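Local coordinates for protein neuraminidase (PDB 4GDI) that is a neuraminidase-like surface glycoprotein of a bat influenza A virus, a tetrameric beta-propeller with a diverged putative active site, so its predicted sialidase activity remains uncertain, at residues D219-L224 against I235-C239; G194-S200 against T212-N218. All coordinates share one frame; numbering follows the deposited sequence.

Interaction 1 of 2, residues D219-L224 against I235-C239. With CA (calcium ion), chain R; FUC (alpha-L-fucopyranose), chain G.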
loop_
_atom_site.group_PDB
_atom_site.type_symbol
_atom_site.label_atom_id
_atom_site.label_comp_id
_atom_site.label_asym_id
_atom_site.label_seq_id
_atom_site.Cartn_x
_atom_site.Cartn_y
_atom_site.Cartn_z
ATOM N N ASP A 219 -22.443 -29.275 -28.340
ATOM C CA ASP A 219 -21.087 -29.710 -28.684
ATOM C C ASP A 219 -20.207 -29.844 -27.475
ATOM O O ASP A 219 -20.196 -28.985 -26.592
ATOM C CB ASP A 219 -20.430 -28.752 -29.694
ATOM C CG ASP A 219 -19.256 -29.382 -30.448
ATOM O OD1 ASP A 219 -18.867 -30.540 -30.166
ATOM O OD2 ASP A 219 -18.697 -28.698 -31.338
ATOM N N ALA A 220 -19.431 -30.925 -27.468
ATOM C CA ALA A 220 -18.454 -31.170 -26.428
ATOM C C ALA A 220 -17.042 -30.916 -26.963
ATOM O O ALA A 220 -16.073 -30.959 -26.214
ATOM C CB ALA A 220 -18.594 -32.613 -25.900
ATOM N N LYS A 221 -16.926 -30.663 -28.262
ATOM C CA LYS A 221 -15.697 -30.076 -28.777
ATOM C C LYS A 221 -15.842 -28.584 -28.531
ATOM O O LYS A 221 -16.956 -28.094 -28.317
ATOM C CB LYS A 221 -15.513 -30.359 -30.271
ATOM C CG LYS A 221 -14.804 -31.677 -30.574
ATOM C CD LYS A 221 -14.865 -31.998 -32.063
ATOM C CE LYS A 221 -14.147 -33.312 -32.374
ATOM N NZ LYS A 221 -14.076 -33.565 -33.838
ATOM N N ARG A 222 -14.730 -27.863 -28.544
ATOM C CA ARG A 222 -14.790 -26.404 -28.414
ATOM C C ARG A 222 -14.623 -25.802 -29.788
ATOM O O ARG A 222 -13.644 -26.086 -30.464
ATOM C CB ARG A 222 -13.690 -25.901 -27.489
ATOM C CG ARG A 222 -13.773 -26.472 -26.094
ATOM C CD ARG A 222 -12.684 -25.899 -25.216
ATOM N NE ARG A 222 -12.764 -26.360 -23.837
ATOM C CZ ARG A 222 -13.630 -25.888 -22.942
ATOM N NH1 ARG A 222 -14.508 -24.965 -23.295
ATOM N NH2 ARG A 222 -13.624 -26.352 -21.694
ATOM N N PRO A 223 -15.600 -24.997 -30.223
ATOM C CA PRO A 223 -15.444 -24.272 -31.487
ATOM C C PRO A 223 -14.337 -23.220 -31.383
ATOM O O PRO A 223 -14.064 -22.679 -30.300
ATOM C CB PRO A 223 -16.802 -23.596 -31.677
ATOM C CG PRO A 223 -17.328 -23.418 -30.289
ATOM C CD PRO A 223 -16.814 -24.593 -29.488
ATOM N N LEU A 224 -13.710 -22.929 -32.509
ATOM C CA LEU A 224 -12.598 -21.987 -32.549
ATOM C C LEU A 224 -12.861 -20.851 -33.499
ATOM O O LEU A 224 -13.457 -21.027 -34.563
ATOM C CB LEU A 224 -11.325 -22.700 -32.992
ATOM C CG LEU A 224 -10.948 -23.863 -32.087
ATOM C CD1 LEU A 224 -9.805 -24.644 -32.686
ATOM C CD2 LEU A 224 -10.578 -23.342 -30.694
ATOM N N ILE A 235 -14.816 -19.626 -38.447
ATOM C CA ILE A 235 -15.066 -20.459 -37.286
ATOM C C ILE A 235 -14.709 -21.883 -37.683
ATOM O O ILE A 235 -15.078 -22.332 -38.761
ATOM C CB ILE A 235 -16.521 -20.335 -36.807
ATOM C CG1 ILE A 235 -16.739 -18.931 -36.237
ATOM C CG2 ILE A 235 -16.835 -21.388 -35.759
ATOM C CD1 ILE A 235 -18.174 -18.617 -35.895
ATOM N N VAL A 236 -13.975 -22.569 -36.809
ATOM C CA VAL A 236 -13.414 -23.885 -37.097
ATOM C C VAL A 236 -13.762 -24.907 -35.999
ATOM O O VAL A 236 -13.918 -24.550 -34.826
ATOM C CB VAL A 236 -11.887 -23.750 -37.221
ATOM C CG1 VAL A 236 -11.197 -25.054 -36.938
ATOM C CG2 VAL A 236 -11.529 -23.215 -38.607
ATOM N N GLU A 237 -13.878 -26.170 -36.389
ATOM C CA GLU A 237 -14.131 -27.275 -35.461
ATOM C C GLU A 237 -12.875 -28.142 -35.311
ATOM O O GLU A 237 -12.232 -28.484 -36.302
ATOM C CB GLU A 237 -15.282 -28.146 -35.991
ATOM C CG GLU A 237 -15.723 -29.221 -35.015
ATOM C CD GLU A 237 -16.556 -28.685 -33.866
ATOM O OE1 GLU A 237 -16.837 -27.460 -33.845
ATOM O OE2 GLU A 237 -16.937 -29.499 -32.990
ATOM N N PRO A 238 -12.492 -28.479 -34.070
ATOM C CA PRO A 238 -11.358 -29.403 -33.936
ATOM C C PRO A 238 -11.612 -30.713 -34.690
ATOM O O PRO A 238 -12.738 -31.202 -34.715
ATOM C CB PRO A 238 -11.281 -29.645 -32.432
ATOM C CG PRO A 238 -11.813 -28.343 -31.829
ATOM C CD PRO A 238 -12.945 -27.961 -32.772
ATOM N N CYS A 239 -10.582 -31.255 -35.325
ATOM C CA CYS A 239 -10.767 -32.416 -36.182
ATOM C C CYS A 239 -10.155 -33.658 -35.552
ATOM O O CYS A 239 -9.996 -34.678 -36.214
ATOM C CB CYS A 239 -10.172 -32.150 -37.576
ATOM S SG CYS A 239 -10.977 -30.793 -38.461
HETATM CA CA CA R . -20.696 -28.275 -24.431
HETATM C C1 FUC G . -20.845 -23.973 -40.651
HETATM C C2 FUC G . -19.408 -23.859 -41.142
HETATM C C3 FUC G . -18.943 -22.423 -40.937
HETATM C C4 FUC G . -19.041 -22.117 -39.450
HETATM C C5 FUC G . -20.481 -22.314 -38.975
HETATM C C6 FUC G . -20.597 -22.078 -37.467
HETATM O O2 FUC G . -19.378 -24.181 -42.510
HETATM O O3 FUC G . -17.620 -22.254 -41.384
HETATM O O4 FUC G . -18.192 -23.006 -38.759
HETATM O O5 FUC G . -20.911 -23.630 -39.279
HETATM O O HOH W 1 -20.347 -30.421 -23.366
#
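Two carboxylates come within 2.5 Å of each other, Asp219 OD2 to Glu237 OE2, approaching from opposite directions with planes only 18° apart. Glu237 gets there although its CB starts away from 219-224: CG stands opposite the backbone N (chi1 -173°), and a bend at chi2 swings the acid back, bringing OE2 within 3.2 Å of Lys221 CB. Asp219 OD1 is gripped by Lys221 N at 2.7 Å in an Asx turn, the N-H arriving from above the carboxylate plane, and by the backbone N of Ala259. Lys221 runs extended past the glutamate to give NZ to Pro238 O (2.9 Å), above the carbonyl plane; NZ also bonds Lys257 O and Asn240 O. Farther on, Leu224 and Val236 form an antiparallel hydrogen-bonded pair, N to O 2.8 Å both ways, while Leu224 CD1 reaches Pro238 CG at 4.3 Å. Beyond this pair, a fucose of the attached glycan bonds Ile235 O through O4. Asp219 binds calcium through its backbone O, leaving its carboxylate for the turn and the glutamate. So short an oxygen pair suggests that one of the two acids holds a proton, its pKa probably raised by its neighbour.

Interaction 2 of 2, residues G194-S200 against T212-N218; sequences GINFEYS and TGTNLWN. With CA (calcium ion), chain R.
Asn196 OD1 takes the backbone N-H of Leu216 at 2.9 Å, in the carbonyl plane and on a lone pair. Its CG is trans to the main-chain N (chi1 172°), which carries the amide across to 212-218, while ND2 holds Glu198 OE2 and Ser172; OE1 of the same glutamate forms a salt bridge to Arg146. Two residues back along 194-200, Asn218 ND2 donates to Gly194 O (3.0 Å) from above the carbonyl plane. Glu198 and Thr214 are an antiparallel hydrogen-bonded pair, N to O 3.0 and 2.8 Å. Asn215 OD1 accepts from both Trp217 N and Asn218 N, and ND2 returns to Asn218 OD1, which fixes the amide's rotation. Around these bonds, Gly213 CA sits over one face of the Phe197 ring, 3.8 Å from its centroid, a CH-pi contact with no room for a CB. Leu216 CD1 meets Tyr199 OH at 3.6 Å, the two side chains crossing at about a right angle, and Trp217 CZ3 abuts Gly194 C at 3.6 Å. The Asx turn at Asn215 shapes the start of a calcium-binding loop: its backbone O binds the ion 2.3 Å away, in a site completed by Asp219, Asp245, Gly263, Gly265 and water.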
loop_
_atom_site.group_PDB
_atom_site.type_symbol
_atom_site.label_atom_id
_atom_site.label_comp_id
_atom_site.label_asym_id
_atom_site.label_seq_id
_atom_site.Cartn_x
_atom_site.Cartn_y
_atom_site.Cartn_z
ATOM N N GLY A 194 -26.182 -23.050 -36.096
ATOM C CA GLY A 194 -25.956 -24.443 -35.750
ATOM C C GLY A 194 -25.067 -24.676 -34.542
ATOM O O GLY A 194 -24.875 -25.818 -34.120
ATOM N N ILE A 195 -24.517 -23.608 -33.973
ATOM C CA ILE A 195 -23.675 -23.752 -32.793
ATOM C C ILE A 195 -23.952 -22.656 -31.769
ATOM O O ILE A 195 -24.784 -21.790 -31.993
ATOM C CB ILE A 195 -22.156 -23.743 -33.147
ATOM C CG1 ILE A 195 -21.688 -22.334 -33.534
ATOM C CG2 ILE A 195 -21.852 -24.739 -34.249
ATOM C CD1 ILE A 195 -20.161 -22.188 -33.574
ATOM N N ASN A 196 -23.225 -22.720 -30.658
ATOM C CA ASN A 196 -23.259 -21.724 -29.594
ATOM C C ASN A 196 -21.799 -21.414 -29.253
ATOM O O ASN A 196 -20.969 -22.320 -29.260
ATOM C CB ASN A 196 -24.010 -22.302 -28.381
ATOM C CG ASN A 196 -23.929 -21.424 -27.153
ATOM O OD1 ASN A 196 -23.423 -21.839 -26.114
ATOM N ND2 ASN A 196 -24.456 -20.222 -27.254
ATOM N N PHE A 197 -21.490 -20.152 -28.966
ATOM C CA PHE A 197 -20.097 -19.706 -28.801
ATOM C C PHE A 197 -19.920 -18.735 -27.628
ATOM O O PHE A 197 -19.715 -17.531 -27.832
ATOM C CB PHE A 197 -19.611 -19.027 -30.088
ATOM C CG PHE A 197 -18.099 -19.018 -30.242
ATOM C CD1 PHE A 197 -17.319 -18.082 -29.571
ATOM C CD2 PHE A 197 -17.462 -19.955 -31.062
ATOM C CE1 PHE A 197 -15.928 -18.083 -29.711
ATOM C CE2 PHE A 197 -16.078 -19.962 -31.201
ATOM C CZ PHE A 197 -15.309 -19.026 -30.525
ATOM N N GLU A 198 -20.027 -19.261 -26.409
ATOM C CA GLU A 198 -19.916 -18.469 -25.185
ATOM C C GLU A 198 -18.485 -18.493 -24.638
ATOM O O GLU A 198 -17.676 -19.344 -25.012
ATOM C CB GLU A 198 -20.844 -19.027 -24.094
ATOM C CG GLU A 198 -22.313 -19.186 -24.507
ATOM C CD GLU A 198 -23.039 -17.871 -24.690
ATOM O OE1 GLU A 198 -22.690 -16.870 -24.023
ATOM O OE2 GLU A 198 -23.980 -17.842 -25.508
ATOM N N TYR A 199 -18.203 -17.566 -23.726
ATOM C CA TYR A 199 -16.981 -17.592 -22.934
ATOM C C TYR A 199 -15.700 -17.549 -23.776
ATOM O O TYR A 199 -14.716 -18.223 -23.444
ATOM C CB TYR A 199 -16.927 -18.850 -22.073
ATOM C CG TYR A 199 -18.173 -19.182 -21.292
ATOM C CD1 TYR A 199 -19.067 -18.199 -20.897
ATOM C CD2 TYR A 199 -18.443 -20.502 -20.929
ATOM C CE1 TYR A 199 -20.200 -18.523 -20.149
ATOM C CE2 TYR A 199 -19.574 -20.837 -20.197
ATOM C CZ TYR A 199 -20.442 -19.844 -19.806
ATOM O OH TYR A 199 -21.556 -20.181 -19.081
ATOM N N SER A 200 -15.705 -16.770 -24.854
ATOM C CA SER A 200 -14.513 -16.626 -25.678
ATOM C C SER A 200 -13.311 -16.323 -24.809
ATOM O O SER A 200 -13.349 -15.396 -24.005
ATOM C CB SER A 200 -14.670 -15.469 -26.675
ATOM O OG SER A 200 -15.676 -15.744 -27.618
ATOM N N THR A 212 -10.982 -19.371 -28.310
ATOM C CA THR A 212 -11.658 -20.630 -28.107
ATOM C C THR A 212 -12.973 -20.338 -27.436
ATOM O O THR A 212 -13.032 -19.530 -26.508
ATOM C CB THR A 212 -10.890 -21.586 -27.213
ATOM O OG1 THR A 212 -9.603 -21.828 -27.772
ATOM C CG2 THR A 212 -11.657 -22.938 -27.112
ATOM N N GLY A 213 -14.023 -20.975 -27.936
ATOM C CA GLY A 213 -15.354 -20.845 -27.375
ATOM C C GLY A 213 -15.777 -22.035 -26.531
ATOM O O GLY A 213 -15.062 -23.039 -26.417
ATOM N N THR A 214 -16.940 -21.897 -25.906
ATOM C CA THR A 214 -17.582 -22.996 -25.197
ATOM C C THR A 214 -18.988 -23.113 -25.764
ATOM O O THR A 214 -19.742 -22.140 -25.770
ATOM C CB THR A 214 -17.631 -22.735 -23.703
ATOM O OG1 THR A 214 -16.303 -22.736 -23.172
ATOM C CG2 THR A 214 -18.474 -23.831 -22.964
ATOM N N ASN A 215 -19.319 -24.281 -26.301
ATOM C CA ASN A 215 -20.648 -24.519 -26.851
ATOM C C ASN A 215 -21.522 -25.173 -25.784
ATOM O O ASN A 215 -21.325 -26.332 -25.446
ATOM C CB ASN A 215 -20.569 -25.409 -28.100
ATOM C CG ASN A 215 -21.907 -25.550 -28.815
ATOM O OD1 ASN A 215 -22.968 -25.520 -28.192
ATOM N ND2 ASN A 215 -21.856 -25.710 -30.127
ATOM N N LEU A 216 -22.485 -24.417 -25.264
ATOM C CA LEU A 216 -23.326 -24.873 -24.155
ATOM C C LEU A 216 -24.576 -25.611 -24.641
ATOM O O LEU A 216 -25.388 -26.094 -23.845
ATOM C CB LEU A 216 -23.764 -23.672 -23.312
ATOM C CG LEU A 216 -22.667 -22.907 -22.573
ATOM C CD1 LEU A 216 -23.284 -21.772 -21.743
ATOM C CD2 LEU A 216 -21.856 -23.834 -21.688
ATOM N N TRP A 217 -24.715 -25.692 -25.956
ATOM C CA TRP A 217 -25.922 -26.195 -26.588
ATOM C C TRP A 217 -25.766 -27.641 -27.049
ATOM O O TRP A 217 -26.390 -28.547 -26.492
ATOM C CB TRP A 217 -26.260 -25.305 -27.779
ATOM C CG TRP A 217 -27.371 -25.798 -28.619
ATOM C CD1 TRP A 217 -28.309 -26.729 -28.280
ATOM C CD2 TRP A 217 -27.672 -25.390 -29.956
ATOM N NE1 TRP A 217 -29.183 -26.918 -29.319
ATOM C CE2 TRP A 217 -28.812 -26.112 -30.364
ATOM C CE3 TRP A 217 -27.087 -24.483 -30.854
ATOM C CZ2 TRP A 217 -29.375 -25.963 -31.626
ATOM C CZ3 TRP A 217 -27.651 -24.329 -32.101
ATOM C CH2 TRP A 217 -28.786 -25.067 -32.481
ATOM N N ASN A 218 -24.923 -27.848 -28.058
ATOM C CA ASN A 218 -24.862 -29.128 -28.748
ATOM C C ASN A 218 -23.458 -29.572 -29.150
ATOM O O ASN A 218 -23.294 -30.182 -30.205
ATOM C CB ASN A 218 -25.705 -29.033 -30.018
ATOM C CG ASN A 218 -25.277 -27.885 -30.905
ATOM O OD1 ASN A 218 -24.280 -27.205 -30.622
ATOM N ND2 ASN A 218 -26.020 -27.654 -31.984
HETATM CA CA CA R . -20.696 -28.275 -24.431
HETATM O O HOH W 2 -14.233 -20.855 -23.827
HETATM O O HOH W 1 -20.347 -30.421 -23.366
#

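Overall arrangement
Coming from the N terminus, the chain leaves strand 183-189 and enters 194-200. It then passes through the hairpin of strands 200-205 and 208-214 and returns at 212-218, where interaction 2 closes that loop. Asp219 follows directly, and 219-224 leads into strand 224-228; the turn to strand 233-236 brings 235-239 back to close interaction 1. The two loops are thus in series, neither nesting nor crossing. Both belong to one four-stranded antiparallel sheet of the propeller, interaction 2 at its inner pair of strands and interaction 1 at its outer pair. Their centres are 9 Å apart, joined by Pro223 O against Gly213 N and by the calcium ion they share.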